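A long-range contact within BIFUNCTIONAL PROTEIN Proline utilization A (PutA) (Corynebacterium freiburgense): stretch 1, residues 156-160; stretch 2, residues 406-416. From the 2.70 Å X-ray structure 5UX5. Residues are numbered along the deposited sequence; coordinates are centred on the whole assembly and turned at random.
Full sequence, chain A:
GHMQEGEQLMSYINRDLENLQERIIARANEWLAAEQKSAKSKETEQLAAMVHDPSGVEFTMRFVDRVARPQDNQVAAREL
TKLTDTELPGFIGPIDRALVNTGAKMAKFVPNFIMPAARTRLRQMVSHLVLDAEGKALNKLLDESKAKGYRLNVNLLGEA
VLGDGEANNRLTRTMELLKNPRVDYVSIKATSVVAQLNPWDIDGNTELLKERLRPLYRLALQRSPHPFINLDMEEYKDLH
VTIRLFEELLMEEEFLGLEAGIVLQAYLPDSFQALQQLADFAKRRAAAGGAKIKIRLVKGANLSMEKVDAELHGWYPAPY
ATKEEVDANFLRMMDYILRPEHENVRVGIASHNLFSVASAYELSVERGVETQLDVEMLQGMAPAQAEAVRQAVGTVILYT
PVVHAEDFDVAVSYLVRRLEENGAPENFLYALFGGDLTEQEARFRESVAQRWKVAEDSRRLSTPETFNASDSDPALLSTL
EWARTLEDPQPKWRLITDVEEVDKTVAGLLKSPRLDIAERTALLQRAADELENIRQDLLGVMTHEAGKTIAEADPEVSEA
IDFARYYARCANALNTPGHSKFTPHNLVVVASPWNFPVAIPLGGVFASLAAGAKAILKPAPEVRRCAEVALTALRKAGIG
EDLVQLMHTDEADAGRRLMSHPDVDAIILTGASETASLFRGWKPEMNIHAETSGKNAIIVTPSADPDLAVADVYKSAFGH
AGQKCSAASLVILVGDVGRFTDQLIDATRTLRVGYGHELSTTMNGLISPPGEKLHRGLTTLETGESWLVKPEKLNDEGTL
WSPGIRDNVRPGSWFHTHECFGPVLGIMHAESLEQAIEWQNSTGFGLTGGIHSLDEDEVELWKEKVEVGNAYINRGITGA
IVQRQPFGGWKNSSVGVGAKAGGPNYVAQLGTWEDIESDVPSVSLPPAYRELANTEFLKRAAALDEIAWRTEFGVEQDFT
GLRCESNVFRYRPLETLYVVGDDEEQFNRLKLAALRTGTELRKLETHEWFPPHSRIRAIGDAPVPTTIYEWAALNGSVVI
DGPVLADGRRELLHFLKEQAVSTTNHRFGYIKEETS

Stretch 1, residues 156-160: LLGEA
Stretch 2 406-416: EDFDVAVSYLV

The segment Leu157 to Glu159 lies against the first turns of a helix more than 240 residues later in the chain; no hydrogen bond crosses between them, and the contact rests on apolar packing and close van der Waals approach, burying 330 Å² summed over both sides. Stretch 2 enters its helix through Asp407 at the N-cap position and is helical from Phe408 to Val416, continuing beyond. The register is set by Gly158 and Asp407, whose CA atoms are 5.0 Å apart.

Leu156 (phi/psi -89/118; chi1 t, chi2 p) is an extended strand residue, buried, but its CD1 is 6.9 Å from OD2 of Asp407, too far to take part. Leu157 (-100/169) has the largest covered area of any residue here, 88 Å², and its CA-to-CB bond points toward the helix. With chi1 m (-54°) and chi2 t (175°), its side chain meets three residues of one helix flank. CB of Leu157 sits 3.6 Å from CB of Ala411, where the small alanine, also directed toward stretch 1, lets the backbones come close. Further out, CD1 of Leu157 touches CD2 of Leu415 at 3.6 Å, and CD2 of Leu157 lies 4.1 Å from CE1 of Tyr414, approaching the ring obliquely. A branched aliphatic chain suits this place because its two methyls reach different neighbours. Tyr414 points toward stretch 1 with chi1 t (174°) and chi2 -79°; Leu415 leaves the helix sideways, but chi1 -140° and chi2 20°, both between wells, bring its end nearer.

Gly158 has phi/psi 165/-160, angles at which a CB would be jammed against the carbonyl O of Leu157; an ideal CB would also fall 3.0 Å from OD2 of Asp407, a clash. Without a side chain, CA of Gly158 approaches CB of Asp407 to 3.7 Å, while N of Gly158 is 4.3 Å from CB of Ala411. Asp407 (-88/12; chi1 m, -58°, chi2 -14°) is buried and points toward the loop. Its side chain makes no capping bond, but its backbone O accepts the helical bond from Ala411 N at 2.9 Å.

Glu159 (-54/146) continues the loop, its N 3.6 Å from OD2 of Asp407, and its CB 4.3 Å from the same OD2. Its CA-to-CB bond points sideways; chi1 is -142°, between wells, chi2 t (174°) and chi3 25°. Partial exposure suits this charged residue, whose carboxylate has no partner in stretch 2, although 40 Å² of it is covered. Ala160 (-55/136) follows, also sideways, its CB 6.6 Å from CG1 of Val410, and out of contact.

On the helix, Val410 (-60/-48, chi1 -147°) points toward stretch 1 and is partly covered, yet its nearest atom, CG1, is 4.6 Å from CA of Glu159. Phe408 (chi1 t, chi2 89°) and Val412 (chi1 t) point away. The helix is maintained by Val412 N to Phe408 O (3.0 Å), Leu415 N to Ala411 O (3.2 Å) and Val416 N to Val412 O (2.9 Å); OG of Ser413 (chi1 m) donates to O of Asp409 at 3.0 Å.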

# COMPACT_ATOMS: atom_id res chain seq x y z
N LEU A 156 16.20 21.27 12.22
CA LEU A 156 14.85 21.80 12.37
C LEU A 156 13.83 20.67 12.27
O LEU A 156 13.75 19.98 11.25
CB LEU A 156 14.59 22.88 11.33
CG LEU A 156 13.18 23.49 11.43
CD1 LEU A 156 13.00 24.25 12.73
CD2 LEU A 156 12.88 24.39 10.24
N LEU A 157 13.07 20.46 13.35
CA LEU A 157 11.98 19.50 13.36
C LEU A 157 10.64 20.20 13.17
O LEU A 157 10.54 21.43 13.24
CB LEU A 157 12.00 18.71 14.67
CG LEU A 157 13.32 18.02 15.01
CD1 LEU A 157 13.27 17.36 16.41
CD2 LEU A 157 13.76 17.02 13.94
N GLY A 158 9.59 19.43 12.94
CA GLY A 158 8.28 20.05 12.87
C GLY A 158 7.23 19.15 12.27
O GLY A 158 7.36 17.93 12.27
N GLU A 159 6.15 19.80 11.80
CA GLU A 159 4.99 19.13 11.22
C GLU A 159 5.41 18.20 10.08
O GLU A 159 6.35 18.49 9.33
CB GLU A 159 4.00 20.20 10.70
CG GLU A 159 2.49 19.92 10.86
CD GLU A 159 1.62 21.13 10.45
OE1 GLU A 159 2.05 21.97 9.63
OE2 GLU A 159 0.48 21.24 10.96
N ALA A 160 4.70 17.09 9.93
CA ALA A 160 5.01 16.14 8.87
C ALA A 160 5.00 16.85 7.53
O ALA A 160 4.12 17.67 7.25
CB ALA A 160 4.01 14.99 8.84
N GLU A 406 4.75 26.39 17.31
CA GLU A 406 3.54 25.56 17.25
C GLU A 406 3.87 24.09 17.10
O GLU A 406 3.08 23.22 17.49
CB GLU A 406 2.63 25.99 16.10
CG GLU A 406 3.04 27.28 15.43
CD GLU A 406 2.75 27.27 13.95
OE1 GLU A 406 2.82 26.18 13.33
OE2 GLU A 406 2.43 28.35 13.40
N ASP A 407 5.02 23.78 16.52
CA ASP A 407 5.33 22.40 16.20
C ASP A 407 6.01 21.68 17.35
O ASP A 407 6.48 20.55 17.17
CB ASP A 407 6.18 22.35 14.93
CG ASP A 407 5.49 23.01 13.73
OD1 ASP A 407 4.26 23.27 13.80
OD2 ASP A 407 6.18 23.27 12.72
N PHE A 408 6.02 22.27 18.54
CA PHE A 408 6.81 21.74 19.64
C PHE A 408 6.39 20.31 20.02
O PHE A 408 7.19 19.37 19.90
CB PHE A 408 6.70 22.67 20.84
CG PHE A 408 7.50 22.23 22.01
CD1 PHE A 408 8.83 22.63 22.15
CD2 PHE A 408 6.94 21.40 22.97
CE1 PHE A 408 9.57 22.22 23.23
CE2 PHE A 408 7.68 20.98 24.06
CZ PHE A 408 9.00 21.39 24.19
N ASP A 409 5.16 20.14 20.51
CA ASP A 409 4.72 18.82 20.96
C ASP A 409 4.80 17.79 19.83
O ASP A 409 5.11 16.61 20.07
CB ASP A 409 3.30 18.90 21.54
N VAL A 410 4.57 18.21 18.58
CA VAL A 410 4.74 17.32 17.44
C VAL A 410 6.18 16.82 17.37
O VAL A 410 6.45 15.62 17.23
CB VAL A 410 4.34 18.02 16.12
CG1 VAL A 410 3.73 17.01 15.14
CG2 VAL A 410 3.40 19.21 16.38
N ALA A 411 7.14 17.75 17.49
CA ALA A 411 8.54 17.41 17.30
C ALA A 411 9.08 16.57 18.44
O ALA A 411 10.02 15.77 18.24
CB ALA A 411 9.37 18.68 17.13
N VAL A 412 8.53 16.72 19.65
CA VAL A 412 9.01 15.91 20.77
C VAL A 412 8.62 14.45 20.57
O VAL A 412 9.35 13.54 21.00
CB VAL A 412 8.49 16.47 22.11
CG1 VAL A 412 9.07 15.67 23.28
CG2 VAL A 412 8.85 17.95 22.26
N SER A 413 7.49 14.18 19.90
CA SER A 413 7.05 12.80 19.71
C SER A 413 7.93 12.08 18.70
O SER A 413 8.35 10.94 18.93
CB SER A 413 5.58 12.75 19.29
OG SER A 413 4.83 13.60 20.14
N TYR A 414 8.20 12.72 17.56
CA TYR A 414 9.23 12.23 16.63
C TYR A 414 10.51 11.87 17.38
O TYR A 414 11.10 10.81 17.17
CB TYR A 414 9.52 13.30 15.57
CG TYR A 414 10.66 13.02 14.60
CD1 TYR A 414 11.99 13.23 14.99
CD2 TYR A 414 10.42 12.62 13.29
CE1 TYR A 414 13.05 12.99 14.11
CE2 TYR A 414 11.47 12.39 12.40
CZ TYR A 414 12.78 12.58 12.82
OH TYR A 414 13.84 12.37 11.96
N LEU A 415 10.94 12.75 18.28
CA LEU A 415 12.21 12.51 18.95
C LEU A 415 12.12 11.35 19.93
O LEU A 415 13.10 10.61 20.09
CB LEU A 415 12.65 13.80 19.65
CG LEU A 415 14.15 14.09 19.57
CD1 LEU A 415 14.80 13.32 18.42
CD2 LEU A 415 14.35 15.59 19.39
N VAL A 416 10.96 11.15 20.57
CA VAL A 416 10.83 10.07 21.54
C VAL A 416 10.98 8.71 20.86
O VAL A 416 11.71 7.84 21.35
CB VAL A 416 9.51 10.19 22.32